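Local coordinates for diguanylate cyclase (PDB 5H5O), which binds cyclic GMP through its cyclic nucleotide-binding domain in a signalling pathway that regulates bacterial phytopathogenesis, and probably makes cyclic di-GMP from GTP, at the cyclic guanosine monophosphate site. Numbering follows the deposited sequence.

The cyclic guanosine monophosphate site. Residues 30, 49, 51, 58, 66-70, 76, 78-80, 119, 123-125. With PCG (cyclic guanosine monophosphate), chain B.
The phosphate-binding cassette of a cyclic nucleotide-binding domain, formed by the short helix 68-72 and the loop after it, grips the cyclic phosphate and ribose of cyclic GMP (PCG), while strands of the beta-roll and the segment after helix 106-121 enclose the guanine. The nucleotide is almost wholly buried, though poorly ordered. Arg78, the cassette arginine, bends at chi2 (-65°) and sets NH1 2.6 Å from phosphate oxygen O1A of PCG, a salt bridge lying nearly in the guanidinium plane; the Phe30 ring packs against one face of that group and probably helps fix its rotation. The other exocyclic oxygen, O2A, accepts three hydrogen bonds. His76, its CG anti to the backbone N, points ring nitrogen NE2 at PCG O2A in the ring plane (2.7 Å), with Leu69 CB over one ring face. Ser79 adds its backbone N, in a nearly straight bond (171° at H), and its hydroxyl OG. This concentration of donors would stabilise the phosphate charge.

PCG O2', the ribose 2'-hydroxyl, accepts a hydrogen bond from Gly67 N (2.7 Å) and donates to Glu68 OE1, which it meets from above the carboxylate plane. Glu68 CG occupies the crowded position between N and carbonyl carbon, and the chain folds back at chi2 to reach the sugar. From helix 106-121, the poorly ordered Arg119 forms a salt bridge from NH2 to Glu68 OE2 (2.8 Å) that probably helps hold the carboxylate, and adds a weak bond to O2'.

Guanine is read along its Hoogsteen edge by Lys58, whose chain is extended beyond CG; NZ donates hydrogen bonds to N7 (2.7 Å) and carbonyl O6 (2.8 Å) of PCG. O6 also accepts a strongly bent bond from Glu124 N (119° at H). PCG N1 donates to Glu124 OE1 (3.2 Å) from above the carboxylate plane, which may help recognise guanine, but Glu124 is poorly ordered and its fit only approximate. Phe51 directs its CZ-CE1 edge at the purine face, edge-to-face, and is backed by Ala80 CB over its own ring. Leu49 CD1 touches C8.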
# COMPACT_ATOMS: atom_id res chain seq x y z
N PHE A 30 -18.45 0.16 12.50
CA PHE A 30 -18.40 1.54 12.04
C PHE A 30 -19.21 1.76 10.76
O PHE A 30 -19.54 0.81 10.04
CB PHE A 30 -16.95 2.03 11.86
CG PHE A 30 -16.11 1.16 10.96
CD1 PHE A 30 -16.27 1.20 9.58
CD2 PHE A 30 -15.13 0.35 11.49
CE1 PHE A 30 -15.48 0.42 8.76
CE2 PHE A 30 -14.35 -0.42 10.68
CZ PHE A 30 -14.52 -0.38 9.31
N LEU A 49 -18.72 -6.17 5.07
CA LEU A 49 -18.40 -4.84 4.57
C LEU A 49 -19.44 -4.39 3.53
O LEU A 49 -19.68 -5.06 2.53
CB LEU A 49 -17.00 -4.82 3.97
CG LEU A 49 -15.91 -5.28 4.93
CD1 LEU A 49 -14.53 -5.18 4.27
CD2 LEU A 49 -15.97 -4.48 6.22
N PHE A 51 -20.20 -1.53 0.90
CA PHE A 51 -19.58 -0.44 0.17
C PHE A 51 -20.55 0.53 -0.46
O PHE A 51 -20.15 1.39 -1.24
CB PHE A 51 -18.66 -1.00 -0.91
CG PHE A 51 -17.49 -1.73 -0.36
CD1 PHE A 51 -16.27 -1.11 -0.22
CD2 PHE A 51 -17.62 -3.05 0.04
CE1 PHE A 51 -15.20 -1.78 0.30
CE2 PHE A 51 -16.54 -3.73 0.56
CZ PHE A 51 -15.34 -3.10 0.69
N LYS A 58 -18.96 -7.78 1.10
CA LYS A 58 -17.80 -8.63 1.34
C LYS A 58 -17.89 -9.22 2.74
O LYS A 58 -18.25 -8.53 3.69
CB LYS A 58 -16.49 -7.86 1.19
CG LYS A 58 -16.01 -7.72 -0.23
CD LYS A 58 -14.60 -7.13 -0.25
CE LYS A 58 -14.06 -7.01 -1.67
NZ LYS A 58 -12.74 -6.30 -1.72
N PHE A 66 -9.07 -5.79 8.04
CA PHE A 66 -9.71 -4.69 7.33
C PHE A 66 -9.53 -3.43 8.14
O PHE A 66 -9.26 -3.49 9.33
CB PHE A 66 -11.21 -4.96 7.12
CG PHE A 66 -12.00 -5.14 8.40
CD1 PHE A 66 -12.74 -4.09 8.95
CD2 PHE A 66 -12.04 -6.37 9.05
CE1 PHE A 66 -13.49 -4.26 10.11
CE2 PHE A 66 -12.79 -6.55 10.22
CZ PHE A 66 -13.52 -5.51 10.75
N GLY A 67 -9.69 -2.28 7.49
CA GLY A 67 -9.56 -1.02 8.18
C GLY A 67 -8.15 -0.45 8.21
O GLY A 67 -7.92 0.59 8.84
N GLU A 68 -7.22 -1.12 7.53
CA GLU A 68 -5.82 -0.66 7.52
C GLU A 68 -5.67 0.70 6.83
O GLU A 68 -4.78 1.47 7.18
CB GLU A 68 -4.86 -1.72 6.93
CG GLU A 68 -4.80 -1.83 5.39
CD GLU A 68 -6.07 -2.39 4.76
OE1 GLU A 68 -7.01 -2.75 5.49
OE2 GLU A 68 -6.11 -2.49 3.51
N LEU A 69 -6.56 1.01 5.88
CA LEU A 69 -6.59 2.33 5.25
C LEU A 69 -6.86 3.44 6.27
O LEU A 69 -6.18 4.47 6.27
CB LEU A 69 -7.65 2.40 4.14
CG LEU A 69 -7.54 1.40 2.99
CD1 LEU A 69 -8.64 1.66 1.95
CD2 LEU A 69 -6.16 1.45 2.34
N GLY A 70 -7.85 3.22 7.12
CA GLY A 70 -8.16 4.15 8.19
C GLY A 70 -6.98 4.31 9.12
O GLY A 70 -6.69 5.39 9.63
N HIS A 76 -8.64 9.68 6.47
CA HIS A 76 -9.32 8.74 5.59
C HIS A 76 -10.76 8.62 6.05
O HIS A 76 -11.04 8.61 7.25
CB HIS A 76 -8.66 7.37 5.67
CG HIS A 76 -9.35 6.30 4.88
ND1 HIS A 76 -9.39 6.31 3.51
CD2 HIS A 76 -9.99 5.17 5.28
CE1 HIS A 76 -10.05 5.24 3.09
NE2 HIS A 76 -10.42 4.54 4.14
N ARG A 78 -13.90 6.02 6.03
CA ARG A 78 -14.16 4.58 5.87
C ARG A 78 -14.84 4.30 4.53
O ARG A 78 -15.91 4.84 4.23
CB ARG A 78 -15.03 4.06 7.02
CG ARG A 78 -14.41 4.14 8.42
CD ARG A 78 -13.19 3.25 8.58
NE ARG A 78 -12.86 3.03 9.99
CZ ARG A 78 -11.72 2.47 10.39
NH1 ARG A 78 -10.81 2.08 9.49
NH2 ARG A 78 -11.47 2.30 11.69
N SER A 79 -14.20 3.45 3.73
CA SER A 79 -14.70 3.08 2.41
C SER A 79 -15.95 2.19 2.49
O SER A 79 -16.70 2.06 1.53
CB SER A 79 -13.63 2.34 1.63
OG SER A 79 -12.41 3.02 1.70
N ALA A 80 -16.17 1.56 3.63
CA ALA A 80 -17.35 0.72 3.77
C ALA A 80 -17.87 0.81 5.18
O ALA A 80 -17.15 1.22 6.09
CB ALA A 80 -17.03 -0.72 3.38
N ARG A 119 -3.24 -6.40 -1.82
CA ARG A 119 -4.67 -6.56 -1.59
C ARG A 119 -5.42 -5.32 -2.08
O ARG A 119 -6.42 -5.44 -2.79
CB ARG A 119 -4.96 -6.84 -0.11
CG ARG A 119 -6.31 -7.50 0.16
CD ARG A 119 -6.80 -7.25 1.60
NE ARG A 119 -7.10 -5.83 1.81
CZ ARG A 119 -8.08 -5.36 2.58
NH1 ARG A 119 -8.89 -6.19 3.24
NH2 ARG A 119 -8.25 -4.05 2.69
N ASN A 123 -8.37 -4.26 -5.06
CA ASN A 123 -9.65 -4.01 -4.40
C ASN A 123 -10.54 -2.96 -5.07
O ASN A 123 -10.47 -2.76 -6.28
CB ASN A 123 -9.44 -3.68 -2.91
CG ASN A 123 -9.35 -2.19 -2.64
OD1 ASN A 123 -9.16 -1.77 -1.51
ND2 ASN A 123 -9.49 -1.39 -3.69
N GLU A 124 -11.39 -2.31 -4.28
CA GLU A 124 -12.40 -1.38 -4.80
C GLU A 124 -13.52 -2.13 -5.52
O GLU A 124 -13.33 -2.60 -6.64
CB GLU A 124 -11.76 -0.36 -5.74
CG GLU A 124 -12.54 0.93 -5.86
CD GLU A 124 -13.05 1.43 -4.52
OE1 GLU A 124 -13.39 0.59 -3.67
OE2 GLU A 124 -13.10 2.66 -4.33
N GLN A 125 -14.67 -2.20 -4.88
CA GLN A 125 -15.84 -2.87 -5.44
C GLN A 125 -16.70 -1.89 -6.24
O GLN A 125 -16.20 -1.19 -7.12
CB GLN A 125 -16.66 -3.53 -4.34
CG GLN A 125 -17.29 -4.85 -4.76
CD GLN A 125 -17.73 -5.70 -3.57
OE1 GLN A 125 -18.53 -5.27 -2.75
NE2 GLN A 125 -17.20 -6.92 -3.50
PA PCG B . -11.33 1.21 5.62
O1A PCG B . -10.75 1.52 6.96
O2A PCG B . -11.54 2.07 4.41
O5' PCG B . -12.42 0.65 6.06
C5' PCG B . -13.18 -0.07 5.09
C4' PCG B . -12.25 -1.18 4.67
O4' PCG B . -12.61 -2.11 3.68
C3' PCG B . -10.93 -0.64 4.21
O3' PCG B . -10.36 0.19 5.25
C2' PCG B . -10.25 -1.93 3.83
O2' PCG B . -9.47 -2.56 4.85
C1' PCG B . -11.42 -2.85 3.46
N9 PCG B . -11.76 -3.30 2.07
C8 PCG B . -12.05 -4.56 1.73
N7 PCG B . -12.31 -4.68 0.42
C5 PCG B . -12.19 -3.48 -0.13
C6 PCG B . -12.32 -2.90 -1.49
O6 PCG B . -12.62 -3.64 -2.43
N1 PCG B . -12.11 -1.57 -1.67
C2 PCG B . -11.78 -0.75 -0.64
N2 PCG B . -11.58 0.56 -0.88
N3 PCG B . -11.64 -1.22 0.66
C4 PCG B . -11.83 -2.55 0.95